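Local coordinates for pectate lyase II (Xanthomonas campestris pv. campestris, PDB 2QY1), which probably cleaves pectate as a secreted family 1 polysaccharide lyase folded as a right-handed parallel beta-helix, at residues N96-N101 with K128-H133; V208-F213 with N232-G237; N220-N225 with S243-N248. The protein carries 2 engineered substitutions. All blocks are in the same frame, centred on the assembly; numbering follows the deposited sequence.

Contact 1: N96-N101 with K128-H133; sequences NVIIQN and KIWVDH
Val97 to Gln100 pair in exact parallel register with Ile129 to Asp132, the two short strands running 5° apart as adjacent rungs of one parallel sheet of the pectate lyase beta-helix. The backbone bonds alternate in the parallel manner: Val97 and Ile99 each give their N-H to one carbonyl (Lys128 O, Trp130 O) and receive through their own O from Trp130 N and Asp132 N. The straightest of these, Asp132 N to Ile99 O, spans 2.9 Å at 173°.

Apolar contacts divide by face. Where Val97, Ile99, Ile129 and Val131 point, Ile129 CD1 comes to 3.8 Å from Val97 CB, and neighbours from strands 87-91 and 116-119 (Val90, Ile88, Ile116, Leu118) complete an interior layer. On the other face Ile98 CD1 meets Trp130 at the edge of the indole, 3.7 Å from CE3, while Trp130 NE1 bonds to Ser167.

Polar side chains converge next to that ring. Gln100 CG stands anti to its backbone N (chi1 -161°), and the extended chain carries NE2 to Asp132 OD2 at 2.9 Å. His133 ND1 reaches the same oxygen at 2.7 Å from the opposite face of the carboxylate; Asp132 OD1 is bonded to Ser167. Two donors on OD2 fix the rotation of this buried carboxylate and would be expected to stabilise its negative charge.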
loop_
_atom_site.group_PDB
_atom_site.type_symbol
_atom_site.label_atom_id
_atom_site.label_comp_id
_atom_site.label_asym_id
_atom_site.label_seq_id
_atom_site.Cartn_x
_atom_site.Cartn_y
_atom_site.Cartn_z
ATOM N N ASN A 96 -1.551 12.900 10.237
ATOM C CA ASN A 96 -0.671 13.753 9.430
ATOM C C ASN A 96 0.752 13.192 9.343
ATOM O O ASN A 96 1.701 13.748 9.904
ATOM C CB ASN A 96 -0.685 15.201 9.947
ATOM C CG ASN A 96 0.028 16.162 9.019
ATOM O OD1 ASN A 96 -0.030 16.027 7.797
ATOM N ND2 ASN A 96 0.707 17.144 9.599
ATOM N N VAL A 97 0.876 12.072 8.638
ATOM C CA VAL A 97 2.133 11.334 8.543
ATOM C C VAL A 97 2.488 11.092 7.078
ATOM O O VAL A 97 1.636 10.676 6.290
ATOM C CB VAL A 97 2.052 9.977 9.302
ATOM C CG1 VAL A 97 3.314 9.137 9.079
ATOM C CG2 VAL A 97 1.818 10.205 10.792
ATOM N N ILE A 98 3.740 11.372 6.722
ATOM C CA ILE A 98 4.257 11.093 5.385
ATOM C C ILE A 98 5.335 10.023 5.473
ATOM O O ILE A 98 6.244 10.115 6.299
ATOM C CB ILE A 98 4.851 12.362 4.709
ATOM C CG1 ILE A 98 3.769 13.425 4.495
ATOM C CG2 ILE A 98 5.531 12.004 3.369
ATOM C CD1 ILE A 98 4.286 14.727 3.877
ATOM N N ILE A 99 5.208 8.996 4.635
ATOM C CA ILE A 99 6.267 8.008 4.440
ATOM C C ILE A 99 6.645 8.067 2.964
ATOM O O ILE A 99 5.823 7.763 2.099
ATOM C CB ILE A 99 5.813 6.587 4.860
ATOM C CG1 ILE A 99 5.388 6.576 6.338
ATOM C CG2 ILE A 99 6.921 5.552 4.597
ATOM C CD1 ILE A 99 4.492 5.405 6.720
ATOM N N GLN A 100 7.885 8.470 2.683
ATOM C CA GLN A 100 8.284 8.836 1.323
ATOM C C GLN A 100 9.716 8.422 0.978
ATOM O O GLN A 100 10.604 8.512 1.819
ATOM C CB GLN A 100 8.134 10.351 1.165
ATOM C CG GLN A 100 8.062 10.856 -0.251
ATOM C CD GLN A 100 7.773 12.343 -0.305
ATOM O OE1 GLN A 100 8.355 13.125 0.448
ATOM N NE2 GLN A 100 6.866 12.739 -1.190
ATOM N N ASN A 101 9.922 7.976 -0.263
ATOM C CA ASN A 101 11.255 7.649 -0.802
ATOM C C ASN A 101 12.026 6.563 -0.037
ATOM O O ASN A 101 13.265 6.544 -0.042
ATOM C CB ASN A 101 12.108 8.922 -0.966
ATOM C CG ASN A 101 13.068 8.840 -2.146
ATOM O OD1 ASN A 101 12.676 8.480 -3.257
ATOM N ND2 ASN A 101 14.329 9.184 -1.908
ATOM N N LYS A 128 -5.120 11.101 7.570
ATOM C CA LYS A 128 -4.238 11.967 6.790
ATOM C C LYS A 128 -2.841 11.355 6.721
ATOM O O LYS A 128 -1.895 11.852 7.334
ATOM C CB LYS A 128 -4.207 13.411 7.326
ATOM C CG LYS A 128 -5.574 14.130 7.421
ATOM C CD LYS A 128 -6.511 13.875 6.225
ATOM C CE LYS A 128 -6.099 14.636 4.971
ATOM N NZ LYS A 128 -7.162 14.613 3.909
ATOM N N ILE A 129 -2.736 10.250 5.989
ATOM C CA ILE A 129 -1.460 9.571 5.787
ATOM C C ILE A 129 -1.116 9.600 4.300
ATOM O O ILE A 129 -1.981 9.370 3.452
ATOM C CB ILE A 129 -1.486 8.094 6.290
ATOM C CG1 ILE A 129 -2.181 7.957 7.662
ATOM C CG2 ILE A 129 -0.068 7.489 6.287
ATOM C CD1 ILE A 129 -1.491 8.661 8.844
ATOM N N TRP A 130 0.142 9.901 3.990
ATOM C CA TRP A 130 0.611 9.911 2.614
ATOM C C TRP A 130 1.758 8.929 2.457
ATOM O O TRP A 130 2.855 9.161 2.962
ATOM C CB TRP A 130 1.057 11.321 2.209
ATOM C CG TRP A 130 1.297 11.504 0.729
ATOM C CD1 TRP A 130 0.706 10.815 -0.300
ATOM C CD2 TRP A 130 2.158 12.476 0.114
ATOM N NE1 TRP A 130 1.159 11.289 -1.511
ATOM C CE2 TRP A 130 2.051 12.306 -1.287
ATOM C CE3 TRP A 130 3.017 13.470 0.613
ATOM C CZ2 TRP A 130 2.771 13.091 -2.198
ATOM C CZ3 TRP A 130 3.734 14.251 -0.294
ATOM C CH2 TRP A 130 3.603 14.057 -1.686
ATOM N N VAL A 131 1.484 7.819 1.777
ATOM C CA VAL A 131 2.500 6.813 1.476
ATOM C C VAL A 131 2.890 7.024 0.011
ATOM O O VAL A 131 2.129 6.680 -0.890
ATOM C CB VAL A 131 1.966 5.377 1.730
ATOM C CG1 VAL A 131 3.008 4.316 1.344
ATOM C CG2 VAL A 131 1.550 5.209 3.198
ATOM N N ASP A 132 4.068 7.608 -0.219
ATOM C CA ASP A 132 4.410 8.129 -1.549
ATOM C C ASP A 132 5.834 7.796 -2.001
ATOM O O ASP A 132 6.778 7.905 -1.225
ATOM C CB ASP A 132 4.192 9.649 -1.563
ATOM C CG ASP A 132 4.493 10.281 -2.912
ATOM O OD1 ASP A 132 3.653 10.173 -3.835
ATOM O OD2 ASP A 132 5.564 10.911 -3.040
ATOM N N HIS A 133 5.982 7.396 -3.266
ATOM C CA HIS A 133 7.309 7.167 -3.864
ATOM C C HIS A 133 8.214 6.236 -3.049
ATOM O O HIS A 133 9.405 6.504 -2.865
ATOM C CB HIS A 133 8.018 8.501 -4.138
ATOM C CG HIS A 133 7.572 9.170 -5.399
ATOM N ND1 HIS A 133 6.631 10.176 -5.417
ATOM C CD2 HIS A 133 7.931 8.967 -6.689
ATOM C CE1 HIS A 133 6.436 10.571 -6.662
ATOM N NE2 HIS A 133 7.212 9.852 -7.455
#

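Contact 2: V208-F213 with N232-G237; sequences VPLQRF and NVRMGG. Engineered in segment 208-213: Phe213 (natural residue Arg). With PO4 (phosphate ion), chain C.
Phe213, an engineered residue (Arg in the natural sequence), carries Met235 CB over the centre of one ring face, a CH-pi contact at 3.6 Å from the centroid and 10° off the normal; Met235 SD lies obliquely beside it. This pair closes the end of two parallel beta-helix strands, 210-212 and 232-234.

The guanidinium of Arg234 has Leu210 CD2 and Arg212 CZ both over one face and a phosphate ion, probably from the crystallisation liquor, at its edge. Arg234 NH1 holds phosphate O1, and NH2 holds O4 at 2.8 Å and 176°. Arg212 NH2 lies 3.2 Å from Arg234 NH2, two like-charged guanidiniums with their planes 59° apart. The nearby anion probably offsets part of this repulsion, as does Asp184, which salt-bridges Arg212 NE; Arg212 NH1 bonds to Gly181 O and Arg234 NE to Ser258.

Backbone bonds join Asn232 N to the O of Pro209, a residue preceded by a cis peptide bond, and Gln211 N to Asn232 O. A type I' turn carries Arg234 to Gly237. Arg234 O accepts two bonds, the turn's own from Gly237 N (3.1 Å) and one between the segments from Phe213 N (3.1 Å), arriving from opposite faces of its carbonyl plane.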
loop_
_atom_site.group_PDB
_atom_site.type_symbol
_atom_site.label_atom_id
_atom_site.label_comp_id
_atom_site.label_asym_id
_atom_site.label_seq_id
_atom_site.Cartn_x
_atom_site.Cartn_y
_atom_site.Cartn_z
ATOM N N VAL A 208 -4.314 -6.391 -4.528
ATOM C CA VAL A 208 -3.804 -5.240 -5.275
ATOM C C VAL A 208 -4.851 -4.143 -5.572
ATOM O O VAL A 208 -5.023 -3.746 -6.726
ATOM C CB VAL A 208 -3.080 -5.678 -6.587
ATOM C CG1 VAL A 208 -1.945 -4.737 -6.885
ATOM C CG2 VAL A 208 -2.527 -7.102 -6.478
ATOM N N PRO A 209 -5.547 -3.631 -4.536
ATOM C CA PRO A 209 -5.547 -4.000 -3.123
ATOM C C PRO A 209 -6.640 -5.015 -2.780
ATOM O O PRO A 209 -7.555 -5.237 -3.574
ATOM C CB PRO A 209 -5.855 -2.673 -2.434
ATOM C CG PRO A 209 -6.776 -1.974 -3.398
ATOM C CD PRO A 209 -6.445 -2.486 -4.786
ATOM N N LEU A 210 -6.528 -5.635 -1.609
ATOM C CA LEU A 210 -7.656 -6.346 -1.030
ATOM C C LEU A 210 -8.408 -5.312 -0.204
ATOM O O LEU A 210 -7.896 -4.832 0.810
ATOM C CB LEU A 210 -7.187 -7.513 -0.147
ATOM C CG LEU A 210 -8.200 -8.552 0.359
ATOM C CD1 LEU A 210 -7.474 -9.667 1.107
ATOM C CD2 LEU A 210 -9.297 -7.952 1.246
ATOM N N GLN A 211 -9.612 -4.960 -0.647
ATOM C CA GLN A 211 -10.413 -3.957 0.044
ATOM C C GLN A 211 -11.609 -4.587 0.747
ATOM O O GLN A 211 -12.424 -5.262 0.118
ATOM C CB GLN A 211 -10.883 -2.870 -0.931
ATOM C CG GLN A 211 -11.725 -1.768 -0.282
ATOM C CD GLN A 211 -12.350 -0.817 -1.288
ATOM O OE1 GLN A 211 -11.933 -0.752 -2.444
ATOM N NE2 GLN A 211 -13.356 -0.070 -0.847
ATOM N N ARG A 212 -11.700 -4.358 2.054
ATOM C CA ARG A 212 -12.882 -4.718 2.833
ATOM C C ARG A 212 -13.527 -3.446 3.369
ATOM O O ARG A 212 -12.868 -2.660 4.059
ATOM C CB ARG A 212 -12.505 -5.621 4.005
ATOM C CG ARG A 212 -12.162 -7.055 3.662
ATOM C CD ARG A 212 -11.919 -7.802 4.958
ATOM N NE ARG A 212 -11.677 -9.233 4.803
ATOM C CZ ARG A 212 -10.471 -9.796 4.774
ATOM N NH1 ARG A 212 -9.377 -9.053 4.871
ATOM N NH2 ARG A 212 -10.358 -11.110 4.647
ATOM N N PHE A 213 -14.811 -3.252 3.053
ATOM C CA PHE A 213 -15.590 -2.075 3.485
ATOM C C PHE A 213 -15.049 -0.770 2.886
ATOM O O PHE A 213 -14.085 -0.780 2.112
ATOM C CB PHE A 213 -15.642 -1.953 5.021
ATOM C CG PHE A 213 -16.042 -3.217 5.735
ATOM C CD1 PHE A 213 -17.383 -3.525 5.937
ATOM C CD2 PHE A 213 -15.072 -4.087 6.233
ATOM C CE1 PHE A 213 -17.757 -4.692 6.603
ATOM C CE2 PHE A 213 -15.435 -5.255 6.904
ATOM C CZ PHE A 213 -16.781 -5.557 7.090
ATOM N N ASN A 232 -9.370 -6.631 -5.383
ATOM C CA ASN A 232 -10.363 -7.508 -4.772
ATOM C C ASN A 232 -11.227 -6.726 -3.785
ATOM O O ASN A 232 -10.804 -6.451 -2.661
ATOM C CB ASN A 232 -9.670 -8.692 -4.084
ATOM C CG ASN A 232 -10.617 -9.842 -3.779
ATOM O OD1 ASN A 232 -11.801 -9.805 -4.118
ATOM N ND2 ASN A 232 -10.090 -10.878 -3.138
ATOM N N VAL A 233 -12.431 -6.360 -4.222
ATOM C CA VAL A 233 -13.329 -5.523 -3.427
ATOM C C VAL A 233 -14.354 -6.393 -2.708
ATOM O O VAL A 233 -15.052 -7.183 -3.336
ATOM C CB VAL A 233 -14.046 -4.461 -4.295
ATOM C CG1 VAL A 233 -14.709 -3.420 -3.414
ATOM C CG2 VAL A 233 -13.063 -3.783 -5.241
ATOM N N ARG A 234 -14.447 -6.232 -1.391
ATOM C CA ARG A 234 -15.202 -7.155 -0.542
ATOM C C ARG A 234 -15.963 -6.433 0.567
ATOM O O ARG A 234 -15.715 -5.256 0.837
ATOM C CB ARG A 234 -14.247 -8.187 0.074
ATOM C CG ARG A 234 -13.647 -9.170 -0.928
ATOM C CD ARG A 234 -12.240 -9.595 -0.534
ATOM N NE ARG A 234 -12.240 -10.558 0.565
ATOM C CZ ARG A 234 -11.247 -11.404 0.831
ATOM N NH1 ARG A 234 -10.157 -11.429 0.072
ATOM N NH2 ARG A 234 -11.350 -12.241 1.855
ATOM N N MET A 235 -16.891 -7.153 1.197
ATOM C CA MET A 235 -17.644 -6.672 2.366
ATOM C C MET A 235 -18.364 -5.331 2.167
ATOM O O MET A 235 -18.317 -4.454 3.034
ATOM C CB MET A 235 -16.742 -6.615 3.611
ATOM C CG MET A 235 -16.242 -7.968 4.108
ATOM S SD MET A 235 -17.530 -9.222 4.316
ATOM C CE MET A 235 -18.620 -8.448 5.513
ATOM N N GLY A 236 -19.029 -5.177 1.025
ATOM C CA GLY A 236 -19.797 -3.966 0.740
ATOM C C GLY A 236 -18.971 -2.749 0.362
ATOM O O GLY A 236 -19.521 -1.670 0.132
ATOM N N GLY A 237 -17.649 -2.913 0.307
ATOM C CA GLY A 237 -16.759 -1.854 -0.159
ATOM C C GLY A 237 -17.077 -1.464 -1.593
ATOM O O GLY A 237 -17.558 -2.287 -2.379
HETATM P P PO4 C . -8.335 -14.508 1.193
HETATM O O1 PO4 C . -8.308 -13.521 0.050
HETATM O O2 PO4 C . -6.943 -14.677 1.757
HETATM O O3 PO4 C . -8.823 -15.846 0.679
HETATM O O4 PO4 C . -9.262 -14.011 2.281
#

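Contact 3: N220-N225 with S243-N248; sequences NNYFNN and SNYFEN
Phe223 and Phe246 stack in an offset, parallel-displaced manner, with ring centroids 4.6 Å apart and planes at 24°. In both, CG lies anti to the carbonyl carbon, and these matched torsions send the rings the same way; Phe246 CE2 sits over one Phe223 face toward its rim, 3.5 Å from Phe223 CD2. Aromatic side chains stacked on successive rungs in this way are characteristic of the parallel beta-helix of pectate lyases.

The other face carries Tyr222 and Tyr245. Each has CG anti to the backbone N, but their rings are turned 69° apart and meet obliquely, with Tyr222 CD1 3.6 Å from Tyr245 CD2. Glu247 takes the crowded position, its CG between the backbone N and the carbonyl carbon (chi1 62°), and its extended chain brings the carboxylate across to the edge of the Tyr222 ring, where OE2 lies in plane. There Tyr222 OH donates to the anti lone pair of Glu247 OE2 at 2.6 Å. Lys315 forms a salt bridge to the same oxygen, which would favour the charged carboxylate.

Between the backbones Tyr245 N bonds to Asn221 O, and Phe223 N to Tyr245 O at 2.9 Å and nearly straight. Glu247 N to Phe223 O is longer, 3.2 Å, and more bent.

Strand 193-202 runs beside 220-225, bonded through its backbone to Tyr222 and Asn224, and its Phe201 also meets the Phe223 ring. Trp292 borders Phe246, Tyr270 stacks on Tyr245, and helix 314-321 covers the tyrosine face through Val314 and Lys315.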
loop_
_atom_site.group_PDB
_atom_site.type_symbol
_atom_site.label_atom_id
_atom_site.label_comp_id
_atom_site.label_asym_id
_atom_site.label_seq_id
_atom_site.Cartn_x
_atom_site.Cartn_y
_atom_site.Cartn_z
ATOM N N ASN A 220 -4.984 5.360 -12.467
ATOM C CA ASN A 220 -3.650 5.553 -13.061
ATOM C C ASN A 220 -2.560 4.625 -12.515
ATOM O O ASN A 220 -1.376 4.980 -12.519
ATOM C CB ASN A 220 -3.196 7.017 -12.950
ATOM C CG ASN A 220 -3.955 7.949 -13.875
ATOM O OD1 ASN A 220 -4.624 7.521 -14.823
ATOM N ND2 ASN A 220 -3.846 9.243 -13.606
ATOM N N ASN A 221 -2.963 3.446 -12.047
ATOM C CA ASN A 221 -2.016 2.419 -11.617
ATOM C C ASN A 221 -1.679 1.471 -12.764
ATOM O O ASN A 221 -2.512 1.213 -13.635
ATOM C CB ASN A 221 -2.563 1.622 -10.431
ATOM C CG ASN A 221 -2.934 2.500 -9.256
ATOM O OD1 ASN A 221 -2.068 3.002 -8.542
ATOM N ND2 ASN A 221 -4.231 2.683 -9.041
ATOM N N TYR A 222 -0.452 0.960 -12.755
ATOM C CA TYR A 222 0.001 0.014 -13.770
ATOM C C TYR A 222 0.171 -1.368 -13.149
ATOM O O TYR A 222 0.900 -1.533 -12.166
ATOM C CB TYR A 222 1.303 0.507 -14.424
ATOM C CG TYR A 222 2.008 -0.505 -15.310
ATOM C CD1 TYR A 222 1.362 -1.073 -16.412
ATOM C CD2 TYR A 222 3.330 -0.879 -15.058
ATOM C CE1 TYR A 222 2.007 -2.001 -17.222
ATOM C CE2 TYR A 222 3.988 -1.804 -15.870
ATOM C CZ TYR A 222 3.320 -2.356 -16.951
ATOM O OH TYR A 222 3.961 -3.272 -17.757
ATOM N N PHE A 223 -0.530 -2.346 -13.724
ATOM C CA PHE A 223 -0.490 -3.734 -13.275
ATOM C C PHE A 223 0.182 -4.573 -14.353
ATOM O O PHE A 223 -0.175 -4.484 -15.532
ATOM C CB PHE A 223 -1.906 -4.282 -13.043
ATOM C CG PHE A 223 -2.705 -3.537 -12.007
ATOM C CD1 PHE A 223 -2.986 -4.126 -10.775
ATOM C CD2 PHE A 223 -3.212 -2.265 -12.271
ATOM C CE1 PHE A 223 -3.740 -3.451 -9.811
ATOM C CE2 PHE A 223 -3.966 -1.581 -11.314
ATOM C CZ PHE A 223 -4.229 -2.174 -10.083
ATOM N N ASN A 224 1.150 -5.389 -13.952
ATOM C CA ASN A 224 1.809 -6.313 -14.871
ATOM C C ASN A 224 2.306 -7.538 -14.126
ATOM O O ASN A 224 2.981 -7.415 -13.106
ATOM C CB ASN A 224 2.966 -5.628 -15.604
ATOM C CG ASN A 224 3.579 -6.504 -16.688
ATOM O OD1 ASN A 224 4.803 -6.588 -16.814
ATOM N ND2 ASN A 224 2.731 -7.156 -17.478
ATOM N N ASN A 225 1.972 -8.715 -14.651
ATOM C CA ASN A 225 2.331 -9.992 -14.031
ATOM C C ASN A 225 1.794 -10.120 -12.601
ATOM O O ASN A 225 2.546 -10.277 -11.634
ATOM C CB ASN A 225 3.841 -10.252 -14.135
ATOM C CG ASN A 225 4.293 -10.476 -15.570
ATOM O OD1 ASN A 225 5.222 -9.824 -16.055
ATOM N ND2 ASN A 225 3.624 -11.386 -16.264
ATOM N N SER A 243 -9.056 4.669 -15.282
ATOM C CA SER A 243 -7.852 4.937 -16.083
ATOM C C SER A 243 -6.579 4.204 -15.636
ATOM O O SER A 243 -5.483 4.773 -15.653
ATOM C CB SER A 243 -7.593 6.449 -16.168
ATOM O OG SER A 243 -8.636 7.103 -16.870
ATOM N N ASN A 244 -6.730 2.947 -15.232
ATOM C CA ASN A 244 -5.584 2.099 -14.929
ATOM C C ASN A 244 -5.086 1.424 -16.206
ATOM O O ASN A 244 -5.754 1.461 -17.242
ATOM C CB ASN A 244 -5.943 1.050 -13.865
ATOM C CG ASN A 244 -6.478 1.667 -12.581
ATOM O OD1 ASN A 244 -7.689 1.737 -12.369
ATOM N ND2 ASN A 244 -5.579 2.121 -11.723
ATOM N N TYR A 245 -3.906 0.819 -16.127
ATOM C CA TYR A 245 -3.326 0.067 -17.236
ATOM C C TYR A 245 -3.124 -1.370 -16.765
ATOM O O TYR A 245 -2.271 -1.632 -15.914
ATOM C CB TYR A 245 -1.989 0.698 -17.647
ATOM C CG TYR A 245 -1.429 0.258 -18.987
ATOM C CD1 TYR A 245 -1.394 1.141 -20.067
ATOM C CD2 TYR A 245 -0.905 -1.024 -19.170
ATOM C CE1 TYR A 245 -0.866 0.757 -21.295
ATOM C CE2 TYR A 245 -0.378 -1.420 -20.396
ATOM C CZ TYR A 245 -0.361 -0.524 -21.453
ATOM O OH TYR A 245 0.156 -0.906 -22.666
ATOM N N PHE A 246 -3.924 -2.289 -17.307
ATOM C CA PHE A 246 -3.864 -3.704 -16.939
ATOM C C PHE A 246 -3.245 -4.539 -18.061
ATOM O O PHE A 246 -3.643 -4.414 -19.222
ATOM C CB PHE A 246 -5.266 -4.258 -16.656
ATOM C CG PHE A 246 -5.974 -3.612 -15.496
ATOM C CD1 PHE A 246 -6.904 -2.601 -15.711
ATOM C CD2 PHE A 246 -5.738 -4.039 -14.188
ATOM C CE1 PHE A 246 -7.577 -2.011 -14.646
ATOM C CE2 PHE A 246 -6.406 -3.454 -13.116
ATOM C CZ PHE A 246 -7.325 -2.435 -13.345
ATOM N N GLU A 247 -2.282 -5.389 -17.710
ATOM C CA GLU A 247 -1.773 -6.417 -18.631
ATOM C C GLU A 247 -1.149 -7.575 -17.859
ATOM O O GLU A 247 -0.686 -7.392 -16.729
ATOM C CB GLU A 247 -0.782 -5.839 -19.652
ATOM C CG GLU A 247 0.486 -5.227 -19.060
ATOM C CD GLU A 247 1.452 -4.733 -20.121
ATOM O OE1 GLU A 247 1.209 -4.983 -21.321
ATOM O OE2 GLU A 247 2.460 -4.095 -19.757
ATOM N N ASN A 248 -1.142 -8.759 -18.473
ATOM C CA ASN A 248 -0.616 -9.976 -17.847
ATOM C C ASN A 248 -1.101 -10.118 -16.399
ATOM O O ASN A 248 -0.307 -10.179 -15.461
ATOM C CB ASN A 248 0.917 -10.012 -17.933
ATOM C CG ASN A 248 1.427 -9.866 -19.361
ATOM O OD1 ASN A 248 2.220 -8.973 -19.659
ATOM N ND2 ASN A 248 0.966 -10.738 -20.247
#

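Overall arrangement
All three contacts pair parallel strands of neighbouring rungs in the beta-helix and are largely buried, with partial exposure at Asn96 and Lys128, Arg212 and Phe213, Tyr245 and Glu247. Contacts 1 and 3 lie on strands of the same connected series, about 23 Å apart between centres; contact 2 is across the chain's centre from contact 1. Contacts 2 and 3 interlock: their segments alternate in sequence, their strands 231-234 and 245-255 are neighbours, and Val208 packs on Phe223. Contact 1 has an aliphatic layer on one face and, on the other, a carboxylate gripped by Gln100 and His133; contact 3 has aromatic rings on both faces, contact 2 two arginines round a bound anion.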